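Local coordinates for protein putative hydrolase (Chloroflexus aurantiacus J-10-fl, PDB 3CMN) that is a putative hydrolase of the zincin-like metallopeptidase family, probably a zinc-dependent peptidase, captured here without a bound metal, at residues A27-Q32 / L131-Q136; A135-Q141 / L156-N162. All coordinates share one frame; numbering follows the deposited sequence.

Interaction 1: residues A27-Q32 / L131-Q136; sequences ALRLSQ and LGYLAQ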
loop_
_atom_site.group_PDB
_atom_site.type_symbol
_atom_site.label_atom_id
_atom_site.label_comp_id
_atom_site.label_asym_id
_atom_site.label_seq_id
_atom_site.Cartn_x
_atom_site.Cartn_y
_atom_site.Cartn_z
ATOM N N ALA A 27 -15.141 6.720 -14.394
ATOM C CA ALA A 27 -14.775 6.307 -13.043
ATOM C C ALA A 27 -15.892 6.617 -12.062
ATOM O O ALA A 27 -16.283 5.768 -11.267
ATOM C CB ALA A 27 -13.489 7.011 -12.603
ATOM N N LEU A 28 -16.391 7.845 -12.116
ATOM C CA LEU A 28 -17.474 8.273 -11.235
ATOM C C LEU A 28 -18.706 7.388 -11.337
ATOM O O LEU A 28 -19.335 7.057 -10.328
ATOM C CB LEU A 28 -17.864 9.720 -11.541
ATOM C CG LEU A 28 -16.859 10.751 -11.021
ATOM C CD1 LEU A 28 -17.193 12.141 -11.585
ATOM C CD2 LEU A 28 -16.922 10.771 -9.491
ATOM N N ARG A 29 -19.036 6.988 -12.561
ATOM C CA ARG A 29 -20.203 6.156 -12.795
ATOM C C ARG A 29 -20.035 4.701 -12.424
ATOM O O ARG A 29 -20.931 4.115 -11.835
ATOM C CB ARG A 29 -20.654 6.300 -14.246
ATOM C CG ARG A 29 -21.044 7.726 -14.523
ATOM C CD ARG A 29 -22.165 7.872 -15.499
ATOM N NE ARG A 29 -23.333 7.033 -15.222
ATOM C CZ ARG A 29 -24.001 6.986 -14.074
ATOM N NH1 ARG A 29 -23.631 7.726 -13.031
ATOM N NH2 ARG A 29 -25.068 6.207 -13.982
ATOM N N LEU A 30 -18.887 4.117 -12.733
ATOM C CA LEU A 30 -18.667 2.725 -12.391
ATOM C C LEU A 30 -18.468 2.560 -10.877
ATOM O O LEU A 30 -18.730 1.493 -10.320
ATOM C CB LEU A 30 -17.456 2.189 -13.159
ATOM C CG LEU A 30 -17.499 0.703 -13.539
ATOM C CD1 LEU A 30 -16.552 0.443 -14.693
ATOM C CD2 LEU A 30 -17.131 -0.157 -12.339
ATOM N N SER A 31 -18.022 3.618 -10.204
ATOM C CA SER A 31 -17.810 3.538 -8.760
ATOM C C SER A 31 -19.132 3.384 -7.994
ATOM O O SER A 31 -19.150 2.871 -6.879
ATOM C CB SER A 31 -17.073 4.782 -8.252
ATOM O OG SER A 31 -17.927 5.909 -8.236
ATOM N N GLN A 32 -20.233 3.831 -8.605
ATOM C CA GLN A 32 -21.562 3.756 -7.995
ATOM C C GLN A 32 -21.519 4.405 -6.618
ATOM O O GLN A 32 -22.073 3.884 -5.650
ATOM C CB GLN A 32 -22.011 2.289 -7.872
ATOM C CG GLN A 32 -21.893 1.517 -9.176
ATOM C CD GLN A 32 -22.379 0.075 -9.083
ATOM O OE1 GLN A 32 -22.379 -0.530 -8.010
ATOM N NE2 GLN A 32 -22.772 -0.488 -10.216
ATOM N N LEU A 131 -10.510 2.450 -12.945
ATOM C CA LEU A 131 -10.391 3.285 -11.765
ATOM C C LEU A 131 -11.694 3.295 -10.948
ATOM O O LEU A 131 -11.659 3.255 -9.712
ATOM C CB LEU A 131 -10.011 4.704 -12.183
ATOM C CG LEU A 131 -9.856 5.735 -11.067
ATOM C CD1 LEU A 131 -8.722 5.325 -10.110
ATOM C CD2 LEU A 131 -9.574 7.086 -11.698
ATOM N N GLY A 132 -12.835 3.346 -11.635
ATOM C CA GLY A 132 -14.114 3.337 -10.946
ATOM C C GLY A 132 -14.261 2.013 -10.222
ATOM O O GLY A 132 -14.846 1.926 -9.138
ATOM N N TYR A 133 -13.711 0.968 -10.829
ATOM C CA TYR A 133 -13.761 -0.343 -10.226
ATOM C C TYR A 133 -12.915 -0.342 -8.954
ATOM O O TYR A 133 -13.324 -0.882 -7.929
ATOM C CB TYR A 133 -13.225 -1.393 -11.193
ATOM C CG TYR A 133 -13.227 -2.769 -10.594
ATOM C CD1 TYR A 133 -14.422 -3.460 -10.397
ATOM C CD2 TYR A 133 -12.043 -3.358 -10.161
ATOM C CE1 TYR A 133 -14.437 -4.704 -9.778
ATOM C CE2 TYR A 133 -12.043 -4.598 -9.539
ATOM C CZ TYR A 133 -13.246 -5.268 -9.349
ATOM O OH TYR A 133 -13.266 -6.493 -8.714
ATOM N N LEU A 134 -11.726 0.253 -9.035
ATOM C CA LEU A 134 -10.827 0.343 -7.890
ATOM C C LEU A 134 -11.511 1.088 -6.748
ATOM O O LEU A 134 -11.348 0.723 -5.590
ATOM C CB LEU A 134 -9.533 1.063 -8.280
ATOM C CG LEU A 134 -8.523 0.253 -9.102
ATOM C CD1 LEU A 134 -7.362 1.152 -9.492
ATOM C CD2 LEU A 134 -8.025 -0.968 -8.302
ATOM N N ALA A 135 -12.297 2.108 -7.091
ATOM C CA ALA A 135 -13.010 2.906 -6.097
ATOM C C ALA A 135 -13.980 2.118 -5.203
ATOM O O ALA A 135 -14.296 2.551 -4.091
ATOM C CB ALA A 135 -13.746 4.061 -6.773
ATOM N N GLN A 136 -14.454 0.969 -5.664
ATOM C CA GLN A 136 -15.369 0.188 -4.839
ATOM C C GLN A 136 -14.673 -0.925 -4.095
ATOM O O GLN A 136 -15.311 -1.753 -3.451
ATOM C CB GLN A 136 -16.497 -0.408 -5.672
ATOM C CG GLN A 136 -16.214 -0.597 -7.122
ATOM C CD GLN A 136 -17.370 -1.265 -7.830
ATOM O OE1 GLN A 136 -17.636 -2.454 -7.623
ATOM N NE2 GLN A 136 -18.078 -0.505 -8.663
#
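Ala27, Leu30 and Ser31 meet Gly132, Ala135 and Gln136 where the last turns of helices 20-31 and 120-135 pack as a close helix pair. The axes of the two short segments point broadly the same way but cross at -40°, 7.1 Å apart at their closest. The tight spacing rests on small residues. Ala27 and Gly132 have their CA atoms 3.7 Å apart, and the carbonyl of Ala27, which also accepts the helix bond from Ser31 N, lies against the bare CA of Gly132. A CB on Gly132 would fall only 2.5 Å from Ala27 O, so the absence of a side chain is what permits this approach. In return, Gly132 O receives a CA-H...O contact from Ser31 CA at 3.4 Å.

Apolar contacts extend the seam: Ala27 CB sits against Leu131 CD2, and Leu30 CD2 rests against Tyr133 CB. Toward the helix ends, Ser31 CB makes a van der Waals contact with Ala135 CB at 3.7 Å. Leu83 of helix 79-92 touches both Ser31 and Leu131, and Arg79 of that helix bonds to Ser31 O, so a third helix covers this side of the pair. Ser31 OG, placed between the backbone N and the carbonyl carbon (chi1 74°), turns back to bond Leu28 O from above its carbonyl plane, 2.8 Å away, and has a weak bond with Trp33 N.

The polar link across the pair comes from Gln136, the first residue beyond helix 120-135. Its side chain, extended beyond CG, crosses that of Leu30 at about a right angle, with NE2 lying 3.8 Å from Leu30 CD2. The same nitrogen donates to the backbone of the opposing helix: Gln136 NE2 reaches Leu30 O at 2.7 Å, a short but bent and therefore weak hydrogen bond of 118°.

Interaction 2: residues A135-Q141 / L156-N162; sequences AQRVLGQ and LYFVEPN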
loop_
_atom_site.group_PDB
_atom_site.type_symbol
_atom_site.label_atom_id
_atom_site.label_comp_id
_atom_site.label_asym_id
_atom_site.label_seq_id
_atom_site.Cartn_x
_atom_site.Cartn_y
_atom_site.Cartn_z
ATOM N N ALA A 135 -12.297 2.108 -7.091
ATOM C CA ALA A 135 -13.010 2.906 -6.097
ATOM C C ALA A 135 -13.980 2.118 -5.203
ATOM O O ALA A 135 -14.296 2.551 -4.091
ATOM C CB ALA A 135 -13.746 4.061 -6.773
ATOM N N GLN A 136 -14.454 0.969 -5.664
ATOM C CA GLN A 136 -15.369 0.188 -4.839
ATOM C C GLN A 136 -14.673 -0.925 -4.095
ATOM O O GLN A 136 -15.311 -1.753 -3.451
ATOM C CB GLN A 136 -16.497 -0.408 -5.672
ATOM C CG GLN A 136 -16.214 -0.597 -7.122
ATOM C CD GLN A 136 -17.370 -1.265 -7.830
ATOM O OE1 GLN A 136 -17.636 -2.454 -7.623
ATOM N NE2 GLN A 136 -18.078 -0.505 -8.663
ATOM N N ARG A 137 -13.351 -0.930 -4.167
ATOM C CA ARG A 137 -12.591 -1.964 -3.509
ATOM C C ARG A 137 -11.514 -1.423 -2.576
ATOM O O ARG A 137 -11.178 -2.054 -1.576
ATOM C CB ARG A 137 -12.005 -2.883 -4.575
ATOM C CG ARG A 137 -13.092 -3.457 -5.491
ATOM C CD ARG A 137 -12.636 -4.753 -6.080
ATOM N NE ARG A 137 -11.894 -5.493 -5.065
ATOM C CZ ARG A 137 -11.196 -6.603 -5.291
ATOM N NH1 ARG A 137 -11.134 -7.133 -6.515
ATOM N NH2 ARG A 137 -10.541 -7.175 -4.287
ATOM N N VAL A 138 -10.990 -0.243 -2.882
ATOM C CA VAL A 138 -9.957 0.343 -2.047
ATOM C C VAL A 138 -10.521 0.641 -0.657
ATOM O O VAL A 138 -11.661 1.100 -0.495
ATOM C CB VAL A 138 -9.387 1.642 -2.671
ATOM C CG1 VAL A 138 -10.425 2.765 -2.601
ATOM C CG2 VAL A 138 -8.120 2.046 -1.954
ATOM N N LEU A 139 -9.705 0.367 0.349
ATOM C CA LEU A 139 -10.097 0.575 1.731
ATOM C C LEU A 139 -9.412 1.778 2.361
ATOM O O LEU A 139 -10.007 2.463 3.182
ATOM C CB LEU A 139 -9.806 -0.694 2.541
ATOM C CG LEU A 139 -10.860 -1.810 2.723
ATOM C CD1 LEU A 139 -11.907 -1.829 1.622
ATOM C CD2 LEU A 139 -10.113 -3.141 2.807
ATOM N N GLY A 140 -8.175 2.051 1.962
ATOM C CA GLY A 140 -7.465 3.184 2.534
ATOM C C GLY A 140 -6.252 3.704 1.777
ATOM O O GLY A 140 -5.970 3.301 0.653
ATOM N N GLN A 141 -5.525 4.602 2.432
ATOM C CA GLN A 141 -4.347 5.255 1.880
ATOM C C GLN A 141 -3.285 4.466 1.117
ATOM O O GLN A 141 -2.871 4.875 0.032
ATOM C CB GLN A 141 -3.637 6.036 2.985
ATOM C CG GLN A 141 -4.307 7.339 3.353
ATOM C CD GLN A 141 -3.421 8.547 3.092
ATOM O OE1 GLN A 141 -3.853 9.680 3.235
ATOM N NE2 GLN A 141 -2.176 8.302 2.711
ATOM N N LEU A 156 -4.298 10.737 7.111
ATOM C CA LEU A 156 -4.673 9.424 6.601
ATOM C C LEU A 156 -6.153 9.462 6.266
ATOM O O LEU A 156 -6.918 10.181 6.907
ATOM C CB LEU A 156 -4.415 8.334 7.648
ATOM C CG LEU A 156 -2.965 7.900 7.891
ATOM C CD1 LEU A 156 -2.913 6.928 9.057
ATOM C CD2 LEU A 156 -2.404 7.231 6.638
ATOM N N TYR A 157 -6.554 8.715 5.241
ATOM C CA TYR A 157 -7.968 8.652 4.876
ATOM C C TYR A 157 -8.413 7.209 4.877
ATOM O O TYR A 157 -7.607 6.298 4.724
ATOM C CB TYR A 157 -8.256 9.314 3.511
ATOM C CG TYR A 157 -7.630 8.658 2.284
ATOM C CD1 TYR A 157 -8.082 7.418 1.814
ATOM C CD2 TYR A 157 -6.607 9.302 1.572
ATOM C CE1 TYR A 157 -7.532 6.833 0.664
ATOM C CE2 TYR A 157 -6.051 8.726 0.414
ATOM C CZ TYR A 157 -6.515 7.493 -0.030
ATOM O OH TYR A 157 -5.951 6.902 -1.145
ATOM N N PHE A 158 -9.706 7.016 5.074
ATOM C CA PHE A 158 -10.298 5.693 5.109
ATOM C C PHE A 158 -11.555 5.758 4.265
ATOM O O PHE A 158 -12.352 6.674 4.422
ATOM C CB PHE A 158 -10.652 5.314 6.558
ATOM C CG PHE A 158 -9.484 5.415 7.514
ATOM C CD1 PHE A 158 -9.101 6.637 8.049
ATOM C CD2 PHE A 158 -8.736 4.283 7.842
ATOM C CE1 PHE A 158 -7.986 6.736 8.897
ATOM C CE2 PHE A 158 -7.621 4.366 8.685
ATOM C CZ PHE A 158 -7.245 5.599 9.213
ATOM N N VAL A 159 -11.698 4.835 3.337
ATOM C CA VAL A 159 -12.936 4.781 2.568
ATOM C C VAL A 159 -13.978 3.924 3.278
ATOM O O VAL A 159 -14.180 2.778 2.928
ATOM C CB VAL A 159 -12.691 4.249 1.145
ATOM C CG1 VAL A 159 -13.896 4.527 0.259
ATOM C CG2 VAL A 159 -11.432 4.866 0.555
ATOM N N GLU A 160 -14.551 4.461 4.350
ATOM C CA GLU A 160 -15.426 3.772 5.290
ATOM C C GLU A 160 -16.453 2.916 4.559
ATOM O O GLU A 160 -16.769 1.820 5.077
ATOM C CB GLU A 160 -16.124 4.776 6.209
ATOM C CG GLU A 160 -16.164 4.358 7.670
ATOM C CD GLU A 160 -17.262 3.352 7.958
ATOM O OE1 GLU A 160 -18.351 3.475 7.359
ATOM O OE2 GLU A 160 -17.033 2.442 8.782
ATOM N N PRO A 161 -17.064 3.352 3.471
ATOM C CA PRO A 161 -18.083 2.526 2.816
ATOM C C PRO A 161 -17.588 1.137 2.451
ATOM O O PRO A 161 -18.271 0.149 2.714
ATOM C CB PRO A 161 -18.471 3.355 1.592
ATOM C CG PRO A 161 -18.292 4.778 2.078
ATOM C CD PRO A 161 -16.979 4.688 2.846
ATOM N N ASN A 162 -16.402 1.060 1.850
ATOM C CA ASN A 162 -15.843 -0.233 1.459
ATOM C C ASN A 162 -15.364 -0.997 2.691
ATOM O O ASN A 162 -15.433 -2.224 2.736
ATOM C CB ASN A 162 -14.691 -0.055 0.462
ATOM C CG ASN A 162 -15.114 0.697 -0.787
ATOM O OD1 ASN A 162 -16.302 0.962 -0.988
ATOM N ND2 ASN A 162 -14.143 1.053 -1.630
HETATM O O HOH W 1 -5.648 3.878 -1.951
#
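A single backbone bridge, Gly140 with Phe158, joins the loop after helix 120-135 to strand 155-158, and Asn162 in the first turn of helix 160-169 pins the same loop further back. Beside the bridge, Val159 N donates to Leu139 O at 2.9 Å. Asn162 is a double donor: ND2 bonds Ala135 O at 2.9 Å (165°) and Val138 O at 2.7 Å. Ala135 O lies in the plane of the Asn162 amide, although ND2 stands above that carbonyl's own plane; Val138 O is tilted from the amide plane. With OD1 accepting from Arg79 NE, the amide's rotation is fixed. The Val138 and Val159 side chains cross at about a right angle, CG1 of the first against CG2 of the second.

At the other end Gln141, its chain bent at chi2 (-118°), folds over Tyr157, whose ring is set between the backbone N and the carbonyl carbon (chi1 65°). Gln141 CG makes a CH-pi contact over one face, 3.6 Å from the ring centroid and offset toward the rim. A water joins Tyr157 OH to Gly140 O, and Phe77 stacks with the same ring. A leucine in place of Tyr157 would probably leave Gln141 without its flat support and the water without its phenol partner.

Leu156 and Phe158 touch Glu185 of the HExxH pattern on helix 174-193, consistent with the active-site core of zincin-type metallopeptidases, although no metal is bound here.

Following the chain from the N terminus, helix 20-31 is met almost a hundred residues later by the end of helix 120-135. Interaction 1 thus closes a long loop holding helices 41-63, 79-92 and 95-102 and strand 73-76. Interaction 2 opens on the last two residues of interaction 1 and closes a much shorter loop around helix 145-148, before the chain enters strand 155-158 and helix 160-169. The two follow in series, neither nested nor crossed, with centres about 12 Å apart. Ala135 and Gln136 belong to both: Ala135 offers its methyl to the first and its carbonyl to the second. Helix 79-92, inside the first loop, reaches both contacts through one arginine.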